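Local atomic coordinates of nidogen (Mus musculus, PDB entry 1NPE), a protein that probably helps organise basement membranes, its six-bladed YWTD beta-propeller domain, the part modelled here, probably serving to bind the laminin gamma-1 chain. Residues L17-M22 against T215-N220; M22-A27 against E241-H246; T92-D97 against I127-V132; N135-D140 against I148-M153. All blocks are in the same frame, centred on the assembly; numbering follows the deposited sequence.

Contact 1 of 4, residues L17-M22 against T215-N220; sequences LERNTM and TSYGKN
Tyr217 lays its ring across the ends of three side chains from the loop 17-22. ND2 of Asn20 sits 3.4 Å from both CD2 and CE2 of Tyr217, and the amide plane stands almost square to the ring, 87° apart. CG of Asn20 stands anti to the carbonyl carbon, and the end of the side chain comes nearer Tyr217 than CB does. Deeper in, CD1 of Leu17 packs on CD2 of Tyr217 at 4.0 Å. At the phenol end the bent Arg19 chain brings NH2 within 3.3 Å of Tyr217 OH, a long but fairly straight hydrogen bond (159°). The hydroxyl lies close to the guanidinium plane, which runs nearly parallel to the ring, 14° apart. In beta-propeller terms, this joins the loop leaving strand 11-17 of the blade built from both chain ends to the first strand, 211-217, of the blade before it. A type II' turn from Tyr217 to Asn220 leads into the next strand, and ND2 of Asn220 packs on the backbone O of Asn20 at 3.7 Å. Ile258 and Thr2 also touch the Tyr217 side chain.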
# COMPACT_ATOMS: atom_id res chain seq x y z
N LEU A 17 2.57 21.98 13.81
CA LEU A 17 3.86 21.56 14.35
C LEU A 17 4.60 22.82 14.76
O LEU A 17 5.16 23.52 13.92
CB LEU A 17 4.71 20.85 13.29
CG LEU A 17 4.86 19.33 13.27
CD1 LEU A 17 6.02 18.99 12.34
CD2 LEU A 17 5.15 18.78 14.66
N GLU A 18 4.57 23.15 16.05
CA GLU A 18 5.27 24.32 16.55
C GLU A 18 6.54 23.88 17.28
O GLU A 18 6.49 23.34 18.39
CB GLU A 18 4.36 25.18 17.45
CG GLU A 18 3.12 25.71 16.71
CD GLU A 18 2.51 26.95 17.36
OE1 GLU A 18 1.41 26.84 17.96
OE2 GLU A 18 3.12 28.04 17.25
N ARG A 19 7.68 24.05 16.61
CA ARG A 19 8.99 23.67 17.13
C ARG A 19 9.09 22.20 17.57
O ARG A 19 9.17 21.90 18.77
CB ARG A 19 9.45 24.61 18.25
CG ARG A 19 10.24 25.82 17.75
CD ARG A 19 11.45 25.39 16.90
NE ARG A 19 11.30 25.75 15.48
CZ ARG A 19 11.28 24.88 14.47
NH1 ARG A 19 11.38 23.57 14.69
NH2 ARG A 19 11.17 25.32 13.22
N ASN A 20 9.06 21.31 16.59
CA ASN A 20 9.15 19.86 16.81
C ASN A 20 8.10 19.29 17.77
O ASN A 20 8.30 18.21 18.33
CB ASN A 20 10.56 19.48 17.28
CG ASN A 20 11.65 19.90 16.29
OD1 ASN A 20 12.85 19.73 16.55
ND2 ASN A 20 11.24 20.46 15.15
N THR A 21 6.98 20.00 17.94
CA THR A 21 5.91 19.57 18.83
C THR A 21 4.56 19.51 18.12
O THR A 21 4.19 20.43 17.39
CB THR A 21 5.80 20.50 20.07
OG1 THR A 21 7.02 20.45 20.82
CG2 THR A 21 4.65 20.09 20.97
N MET A 22 3.83 18.41 18.31
CA MET A 22 2.51 18.26 17.70
C MET A 22 1.44 18.94 18.55
O MET A 22 1.32 18.64 19.74
CB MET A 22 2.13 16.77 17.57
CG MET A 22 3.06 15.92 16.72
SD MET A 22 2.35 14.27 16.45
CE MET A 22 3.02 13.34 17.81
N THR A 215 7.59 10.11 7.87
CA THR A 215 8.05 11.35 7.29
C THR A 215 9.00 11.94 8.33
O THR A 215 9.01 11.51 9.49
CB THR A 215 6.88 12.33 6.98
OG1 THR A 215 7.39 13.46 6.24
CG2 THR A 215 6.22 12.84 8.25
N SER A 216 9.81 12.90 7.92
CA SER A 216 10.75 13.49 8.85
C SER A 216 10.76 15.01 8.87
O SER A 216 10.35 15.67 7.91
CB SER A 216 12.17 12.96 8.59
OG SER A 216 12.63 13.28 7.29
N TYR A 217 11.19 15.54 10.01
CA TYR A 217 11.32 16.97 10.23
C TYR A 217 12.53 17.14 11.13
O TYR A 217 12.43 17.10 12.36
CB TYR A 217 10.06 17.55 10.90
CG TYR A 217 10.05 19.06 10.89
CD1 TYR A 217 10.25 19.77 9.70
CD2 TYR A 217 9.91 19.80 12.07
CE1 TYR A 217 10.32 21.15 9.68
CE2 TYR A 217 9.97 21.20 12.06
CZ TYR A 217 10.18 21.86 10.85
OH TYR A 217 10.29 23.24 10.82
N GLY A 218 13.70 17.27 10.50
CA GLY A 218 14.95 17.43 11.22
C GLY A 218 15.44 16.15 11.87
O GLY A 218 15.70 15.15 11.20
N LYS A 219 15.55 16.19 13.20
CA LYS A 219 16.01 15.05 13.99
C LYS A 219 14.86 14.11 14.38
O LYS A 219 15.09 12.98 14.82
CB LYS A 219 16.71 15.55 15.26
CG LYS A 219 15.95 16.67 15.99
CD LYS A 219 16.54 16.98 17.36
CE LYS A 219 17.99 17.45 17.28
NZ LYS A 219 18.60 17.62 18.64
N ASN A 220 13.62 14.57 14.20
CA ASN A 220 12.43 13.79 14.54
C ASN A 220 11.77 13.01 13.40
O ASN A 220 11.70 13.47 12.26
CB ASN A 220 11.37 14.70 15.18
CG ASN A 220 11.54 14.86 16.68
OD1 ASN A 220 12.58 14.51 17.24
ND2 ASN A 220 10.51 15.38 17.33

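Contact 2 of 4, residues M22-A27 against E241-H246; sequences MKKTEA and EMDTFH
OD2 of Asp243 is gripped twice. NZ of Lys24 reaches it at 2.8 Å in a salt bridge that uses the syn lone pair, on the side of the other carboxylate oxygen, while the backbone N of Thr244 donates to the same OD2 at 2.7 Å from above the carboxylate plane, 50° out of it. The two bonds fix the rotation of the carboxylate, and the ammonium and the N-H together would be expected to stabilise its negative charge. OD1 accepts from a water that in turn takes the N-H of Met22, a second tie between the segments. Lys24 is extended beyond CG and meets Asp243 tip to tip; its NZ also makes a weak bond to the backbone O of Thr244. On the way there the aliphatic part slides past Phe245, with CB of Lys24 3.5 Å from CD1 of the ring. CB of Ala27 meets CZ of Phe245 at 3.6 Å, approaching obliquely as CB of Lys24 does. On the inner side, the bend at chi3 (-91°) turns CE of Met22 to the Asp243 backbone, 4.0 Å from its O, and SD lies near CB of Phe245. Met242 and Asp243 both face Ala233 in a classic beta bulge. This is a blade-to-blade seam of the propeller: the outermost strand 240-245 of one blade packs against the loop that leads to the outermost strand 28-33 of the next.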
# COMPACT_ATOMS: atom_id res chain seq x y z
N MET A 22 3.83 18.41 18.31
CA MET A 22 2.51 18.26 17.70
C MET A 22 1.44 18.94 18.55
O MET A 22 1.32 18.64 19.74
CB MET A 22 2.13 16.77 17.57
CG MET A 22 3.06 15.92 16.72
SD MET A 22 2.35 14.27 16.45
CE MET A 22 3.02 13.34 17.81
N LYS A 23 0.67 19.84 17.94
CA LYS A 23 -0.41 20.52 18.65
C LYS A 23 -1.64 19.63 18.52
O LYS A 23 -2.52 19.89 17.69
CB LYS A 23 -0.67 21.90 18.04
CG LYS A 23 0.50 22.88 18.09
CD LYS A 23 0.66 23.56 19.45
CE LYS A 23 1.37 22.67 20.47
NZ LYS A 23 1.48 23.33 21.82
N LYS A 24 -1.69 18.58 19.32
CA LYS A 24 -2.79 17.60 19.29
C LYS A 24 -4.20 18.16 19.43
O LYS A 24 -5.14 17.65 18.81
CB LYS A 24 -2.59 16.55 20.38
CG LYS A 24 -1.22 15.93 20.44
CD LYS A 24 -1.17 15.00 21.63
CE LYS A 24 0.22 14.89 22.16
NZ LYS A 24 0.28 14.04 23.38
N THR A 25 -4.36 19.15 20.30
CA THR A 25 -5.66 19.75 20.55
C THR A 25 -6.16 20.59 19.38
O THR A 25 -7.36 20.90 19.29
CB THR A 25 -5.64 20.63 21.81
OG1 THR A 25 -4.64 21.65 21.66
CG2 THR A 25 -5.31 19.78 23.03
N GLU A 26 -5.25 20.93 18.47
CA GLU A 26 -5.57 21.74 17.30
C GLU A 26 -5.78 20.93 16.02
O GLU A 26 -5.95 21.50 14.94
CB GLU A 26 -4.47 22.79 17.09
CG GLU A 26 -4.32 23.73 18.28
CD GLU A 26 -3.28 24.81 18.07
OE1 GLU A 26 -2.89 25.06 16.90
OE2 GLU A 26 -2.85 25.42 19.07
N ALA A 27 -5.79 19.61 16.16
CA ALA A 27 -5.99 18.72 15.03
C ALA A 27 -7.41 18.82 14.45
O ALA A 27 -8.40 18.52 15.13
CB ALA A 27 -5.69 17.28 15.43
N GLU A 241 10.98 7.89 22.39
CA GLU A 241 9.65 8.15 21.85
C GLU A 241 9.27 9.52 22.40
O GLU A 241 8.98 9.66 23.59
CB GLU A 241 8.65 7.09 22.30
CG GLU A 241 7.24 7.36 21.83
CD GLU A 241 6.29 6.26 22.20
OE1 GLU A 241 5.52 6.43 23.17
OE2 GLU A 241 6.30 5.22 21.51
N MET A 242 9.31 10.53 21.55
CA MET A 242 8.99 11.88 21.97
C MET A 242 7.54 12.11 22.35
O MET A 242 7.25 12.64 23.42
CB MET A 242 9.42 12.88 20.89
CG MET A 242 10.87 12.74 20.45
SD MET A 242 12.05 12.87 21.82
CE MET A 242 12.53 14.60 21.66
N ASP A 243 6.61 11.65 21.51
CA ASP A 243 5.19 11.88 21.76
C ASP A 243 4.30 11.00 20.87
O ASP A 243 4.77 10.38 19.91
CB ASP A 243 4.93 13.37 21.48
CG ASP A 243 3.57 13.84 21.95
OD1 ASP A 243 3.20 14.97 21.55
OD2 ASP A 243 2.89 13.14 22.72
N THR A 244 3.02 10.91 21.22
CA THR A 244 2.06 10.14 20.45
C THR A 244 0.74 10.89 20.36
O THR A 244 0.36 11.60 21.29
CB THR A 244 1.77 8.74 21.06
OG1 THR A 244 1.15 8.89 22.35
CG2 THR A 244 3.04 7.92 21.21
N PHE A 245 0.06 10.75 19.22
CA PHE A 245 -1.23 11.39 19.02
C PHE A 245 -2.26 10.35 18.61
O PHE A 245 -2.10 9.69 17.58
CB PHE A 245 -1.15 12.47 17.95
CG PHE A 245 -2.50 13.03 17.56
CD1 PHE A 245 -3.30 13.66 18.50
CD2 PHE A 245 -2.97 12.90 16.26
CE1 PHE A 245 -4.55 14.17 18.15
CE2 PHE A 245 -4.22 13.40 15.90
CZ PHE A 245 -5.01 14.04 16.85
N HIS A 246 -3.31 10.22 19.41
CA HIS A 246 -4.39 9.29 19.12
C HIS A 246 -5.59 10.08 18.64
O HIS A 246 -6.20 10.80 19.44
CB HIS A 246 -4.84 8.54 20.38
CG HIS A 246 -3.85 7.56 20.92
ND1 HIS A 246 -2.73 7.95 21.61
CD2 HIS A 246 -3.85 6.21 20.93
CE1 HIS A 246 -2.07 6.88 22.03
NE2 HIS A 246 -2.73 5.81 21.62
O HOH W 1 5.21 15.99 19.70

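Contact 3 of 4, residues T92-D97 against I127-V132; sequences TIFWTD and IVTDPV
Ile127 carries CG1 anti to its backbone N (chi1 -173°) and CD1 anti to CA (chi2 175°), a fully extended branch that brings CD1 to 4.0 Å from CB of Phe94. In Thr96, chi1 of 57° sets OG1 between the backbone N and the carbonyl carbon, while CG2 stands anti to the carbonyl carbon and meets CB of Ile127 at 3.8 Å. CG2 of Thr96 also lies 4.0 Å from CG2 of Ile127, the two side chains sliding past each other in opposite directions. The third pair joins Phe94 to Thr129. CG2 of Thr129 approaches the Phe94 ring obliquely, 3.9 Å from CD2 and 4.0 Å from CE2. No hydrogen bond joins 92-97 to 127-132, and the contact between them is apolar; the axes of 92-97 and 127-130 come no closer than 7.5 Å and run roughly antiparallel. The threonine hydroxyls make reciprocal ties across the blades: OG1 of Thr96 bonds to Arg125 O of the facing strand, and OG1 of Thr129 to Leu86 O of strand 81-87. Leu136 of strand 135-140 touches Phe94, Ile127 and Thr129, and Val105 and Ile103 of strand 102-107 touch Phe94 and Ile127 respectively. The contact therefore lies between two successive propeller blades, the second strand, 92-97, of one facing the first strand, 124-130, of the next, with strand 81-87 beside 92-97 and strand 135-140 beside 124-130.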
# COMPACT_ATOMS: atom_id res chain seq x y z
N THR A 92 7.12 17.52 -11.25
CA THR A 92 6.58 16.19 -11.57
C THR A 92 6.26 15.36 -10.33
O THR A 92 6.72 15.66 -9.23
CB THR A 92 7.53 15.38 -12.47
OG1 THR A 92 8.81 15.27 -11.84
CG2 THR A 92 7.69 16.04 -13.82
N ILE A 93 5.45 14.32 -10.52
CA ILE A 93 5.08 13.42 -9.44
C ILE A 93 5.61 12.01 -9.75
O ILE A 93 5.90 11.69 -10.91
CB ILE A 93 3.54 13.34 -9.25
CG1 ILE A 93 2.87 12.73 -10.49
CG2 ILE A 93 2.97 14.72 -9.02
CD1 ILE A 93 1.39 12.46 -10.29
N PHE A 94 5.76 11.20 -8.71
CA PHE A 94 6.23 9.82 -8.83
C PHE A 94 5.31 9.01 -7.93
O PHE A 94 4.88 9.50 -6.89
CB PHE A 94 7.65 9.65 -8.29
CG PHE A 94 8.72 10.37 -9.08
CD1 PHE A 94 9.53 9.66 -9.96
CD2 PHE A 94 8.95 11.73 -8.89
CE1 PHE A 94 10.58 10.30 -10.64
CE2 PHE A 94 9.99 12.37 -9.56
CZ PHE A 94 10.81 11.66 -10.44
N TRP A 95 5.01 7.77 -8.30
CA TRP A 95 4.17 6.94 -7.44
C TRP A 95 4.40 5.45 -7.61
O TRP A 95 4.93 5.00 -8.63
CB TRP A 95 2.68 7.29 -7.60
CG TRP A 95 2.02 6.75 -8.84
CD1 TRP A 95 1.37 5.56 -8.97
CD2 TRP A 95 1.88 7.42 -10.09
NE1 TRP A 95 0.82 5.45 -10.22
CE2 TRP A 95 1.11 6.58 -10.93
CE3 TRP A 95 2.31 8.66 -10.58
CZ2 TRP A 95 0.77 6.94 -12.24
CZ3 TRP A 95 1.97 9.02 -11.89
CH2 TRP A 95 1.20 8.16 -12.70
N THR A 96 4.05 4.70 -6.58
CA THR A 96 4.17 3.26 -6.60
C THR A 96 2.80 2.66 -6.84
O THR A 96 1.79 3.22 -6.42
CB THR A 96 4.71 2.72 -5.26
OG1 THR A 96 3.85 3.14 -4.19
CG2 THR A 96 6.13 3.23 -5.02
N ASP A 97 2.76 1.53 -7.53
CA ASP A 97 1.53 0.82 -7.82
C ASP A 97 1.86 -0.64 -7.57
O ASP A 97 2.60 -1.25 -8.34
CB ASP A 97 1.11 1.04 -9.27
CG ASP A 97 -0.24 0.44 -9.59
OD1 ASP A 97 -0.55 -0.67 -9.11
OD2 ASP A 97 -1.00 1.08 -10.35
N ILE A 127 7.82 5.76 -1.15
CA ILE A 127 8.64 6.40 -2.17
C ILE A 127 8.86 7.88 -1.85
O ILE A 127 7.93 8.58 -1.44
CB ILE A 127 8.05 6.22 -3.60
CG1 ILE A 127 9.05 6.75 -4.64
CG2 ILE A 127 6.74 6.96 -3.73
CD1 ILE A 127 8.62 6.51 -6.07
N VAL A 128 10.10 8.32 -1.97
CA VAL A 128 10.46 9.71 -1.68
C VAL A 128 11.49 10.22 -2.68
O VAL A 128 12.20 9.44 -3.32
CB VAL A 128 11.07 9.88 -0.26
CG1 VAL A 128 10.01 9.64 0.81
CG2 VAL A 128 12.25 8.94 -0.07
N THR A 129 11.58 11.54 -2.78
CA THR A 129 12.54 12.19 -3.67
C THR A 129 13.47 13.10 -2.88
O THR A 129 13.20 13.44 -1.73
CB THR A 129 11.85 13.12 -4.69
OG1 THR A 129 10.96 14.00 -3.99
CG2 THR A 129 11.11 12.35 -5.76
N ASP A 130 14.55 13.49 -3.54
CA ASP A 130 15.55 14.42 -3.03
C ASP A 130 15.83 15.22 -4.30
O ASP A 130 16.86 15.04 -4.95
CB ASP A 130 16.81 13.70 -2.55
CG ASP A 130 17.86 14.66 -1.99
OD1 ASP A 130 17.54 15.83 -1.69
OD2 ASP A 130 19.02 14.23 -1.84
N PRO A 131 14.88 16.07 -4.70
CA PRO A 131 14.97 16.90 -5.91
C PRO A 131 16.27 17.65 -6.14
O PRO A 131 16.74 17.72 -7.28
CB PRO A 131 13.79 17.85 -5.76
CG PRO A 131 12.78 16.99 -5.04
CD PRO A 131 13.64 16.37 -3.97
N VAL A 132 16.87 18.18 -5.08
CA VAL A 132 18.12 18.92 -5.23
C VAL A 132 19.28 18.05 -5.74
O VAL A 132 20.05 18.50 -6.59
CB VAL A 132 18.49 19.69 -3.93
CG1 VAL A 132 19.69 20.60 -4.19
CG2 VAL A 132 17.31 20.53 -3.45

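Contact 4 of 4, residues N135-D140 against I148-M153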
# COMPACT_ATOMS: atom_id res chain seq x y z
N ASN A 135 17.81 12.32 -6.70
CA ASN A 135 17.64 10.92 -6.33
C ASN A 135 16.24 10.48 -5.91
O ASN A 135 15.49 11.23 -5.28
CB ASN A 135 18.65 10.54 -5.25
CG ASN A 135 20.07 10.53 -5.77
OD1 ASN A 135 20.37 9.89 -6.79
ND2 ASN A 135 20.95 11.24 -5.09
N LEU A 136 15.92 9.24 -6.25
CA LEU A 136 14.63 8.62 -5.96
C LEU A 136 14.88 7.39 -5.08
O LEU A 136 15.83 6.64 -5.32
CB LEU A 136 13.97 8.18 -7.27
CG LEU A 136 12.54 7.64 -7.26
CD1 LEU A 136 11.57 8.68 -6.71
CD2 LEU A 136 12.15 7.25 -8.66
N TYR A 137 14.03 7.19 -4.07
CA TYR A 137 14.15 6.05 -3.15
C TYR A 137 12.78 5.40 -2.91
O TYR A 137 11.77 6.09 -2.77
CB TYR A 137 14.71 6.52 -1.80
CG TYR A 137 16.00 7.32 -1.86
CD1 TYR A 137 15.97 8.72 -1.91
CD2 TYR A 137 17.24 6.68 -1.84
CE1 TYR A 137 17.16 9.46 -1.94
CE2 TYR A 137 18.42 7.41 -1.86
CZ TYR A 137 18.37 8.80 -1.92
OH TYR A 137 19.55 9.52 -1.96
N TRP A 138 12.75 4.08 -2.80
CA TRP A 138 11.48 3.40 -2.55
C TRP A 138 11.63 2.09 -1.81
O TRP A 138 12.74 1.54 -1.74
CB TRP A 138 10.70 3.17 -3.85
CG TRP A 138 11.33 2.19 -4.80
CD1 TRP A 138 11.10 0.84 -4.86
CD2 TRP A 138 12.24 2.50 -5.86
NE1 TRP A 138 11.80 0.30 -5.91
CE2 TRP A 138 12.51 1.29 -6.54
CE3 TRP A 138 12.85 3.67 -6.32
CZ2 TRP A 138 13.36 1.22 -7.66
CZ3 TRP A 138 13.69 3.61 -7.42
CH2 TRP A 138 13.94 2.39 -8.08
N THR A 139 10.53 1.60 -1.25
CA THR A 139 10.52 0.33 -0.55
C THR A 139 9.64 -0.64 -1.32
O THR A 139 8.75 -0.23 -2.07
CB THR A 139 9.94 0.42 0.89
OG1 THR A 139 8.52 0.60 0.83
CG2 THR A 139 10.56 1.56 1.65
N ASP A 140 9.93 -1.93 -1.17
CA ASP A 140 9.15 -2.98 -1.80
C ASP A 140 9.06 -4.02 -0.70
O ASP A 140 10.05 -4.68 -0.38
CB ASP A 140 9.86 -3.55 -3.04
CG ASP A 140 9.02 -4.59 -3.79
OD1 ASP A 140 8.16 -5.26 -3.18
OD2 ASP A 140 9.22 -4.75 -5.01
N ILE A 148 15.03 -1.94 -0.20
CA ILE A 148 15.02 -0.49 -0.25
C ILE A 148 15.84 -0.22 -1.50
O ILE A 148 16.98 -0.70 -1.61
CB ILE A 148 15.74 0.15 0.97
CG1 ILE A 148 15.15 -0.36 2.29
CG2 ILE A 148 15.62 1.67 0.91
CD1 ILE A 148 13.70 0.04 2.52
N GLU A 149 15.27 0.47 -2.48
CA GLU A 149 16.00 0.75 -3.71
C GLU A 149 16.15 2.23 -3.96
O GLU A 149 15.42 3.06 -3.41
CB GLU A 149 15.31 0.14 -4.93
CG GLU A 149 15.22 -1.38 -4.97
CD GLU A 149 14.82 -1.90 -6.34
OE1 GLU A 149 15.70 -2.00 -7.22
OE2 GLU A 149 13.62 -2.20 -6.54
N THR A 150 17.11 2.56 -4.82
CA THR A 150 17.34 3.93 -5.20
C THR A 150 17.65 3.99 -6.68
O THR A 150 18.01 2.99 -7.30
CB THR A 150 18.51 4.58 -4.41
OG1 THR A 150 18.56 5.98 -4.71
CG2 THR A 150 19.85 3.99 -4.80
N SER A 151 17.46 5.17 -7.25
CA SER A 151 17.77 5.41 -8.66
C SER A 151 17.78 6.91 -8.85
O SER A 151 17.40 7.66 -7.94
CB SER A 151 16.71 4.79 -9.57
OG SER A 151 15.56 5.62 -9.69
N HIS A 152 18.27 7.35 -10.00
CA HIS A 152 18.26 8.77 -10.30
C HIS A 152 16.78 9.06 -10.60
O HIS A 152 16.03 8.15 -10.97
CB HIS A 152 19.08 9.07 -11.57
CG HIS A 152 20.57 9.03 -11.38
ND1 HIS A 152 21.46 9.08 -12.44
CD2 HIS A 152 21.33 9.00 -10.26
CE1 HIS A 152 22.69 9.09 -11.98
NE2 HIS A 152 22.65 9.04 -10.66
N MET A 153 16.35 10.30 -10.43
CA MET A 153 14.97 10.65 -10.73
C MET A 153 14.68 10.53 -12.22
O MET A 153 13.52 10.37 -12.61
CB MET A 153 14.65 12.06 -10.22
CG MET A 153 14.37 12.09 -8.72
SD MET A 153 14.39 13.72 -7.99
CE MET A 153 12.93 14.38 -8.66
O HOH W 2 20.36 7.24 -6.47
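Glu149 starts its overlap with Trp138 at CB, which sits 3.3 Å above the indole plane, offset toward the rim and 3.4 Å from CE2: a CH-pi contact with the five-membered ring. CG passes beside NE1, CD lies near CZ2, and OE2 at the tip takes a weak, bent hydrogen bond from NE1 of Trp138 at 3.2 Å. The carboxylate plane is turned 61° from the ring, and the stronger partner of OE2 is Arg158, in a salt bridge to its NH2. CG of Trp138 stands between the backbone N and the carbonyl carbon (chi1 67°), and the end of the side chain comes nearer strand 147-152; the far rim of the ring meets OG of Ser151, which lies near its plane, 3.6 Å from CZ3. Backbone and side chains belong to an antiparallel beta hairpin, the middle two strands of a YWTD propeller blade, with Leu136-Ser151 and Trp138-Glu149 as hydrogen-bonded pairs. Leu136 O accepts twice, from Ser151 N and from OG1 of Thr150, the donors arriving from opposite faces of the carbonyl plane. OG1 of Thr150 also packs obliquely on the Tyr137 ring, 3.2 Å from CE2, while a water donates both to OG1 and to OD1 of Asn135.

Overall arrangement
Contacts 1 and 2 lie at the seam between the blade built from both chain ends and the blade 211-245; they share Met22, and their centres are 11 Å apart. Contacts 3 and 4 lie elsewhere in the ring, on the far side of the chain's centre from contact 2, with about 27 Å between the centres of contacts 2 and 3. Contact 3 joins two blades and contact 4 continues within the second, their centres 8 Å apart; Val128 N and Tyr137 O, 2.9 Å apart, probably hydrogen-bond across them. Bound cadmium ions lie about 9 Å from the Phe245 side chain and about 10 Å from that of Thr96.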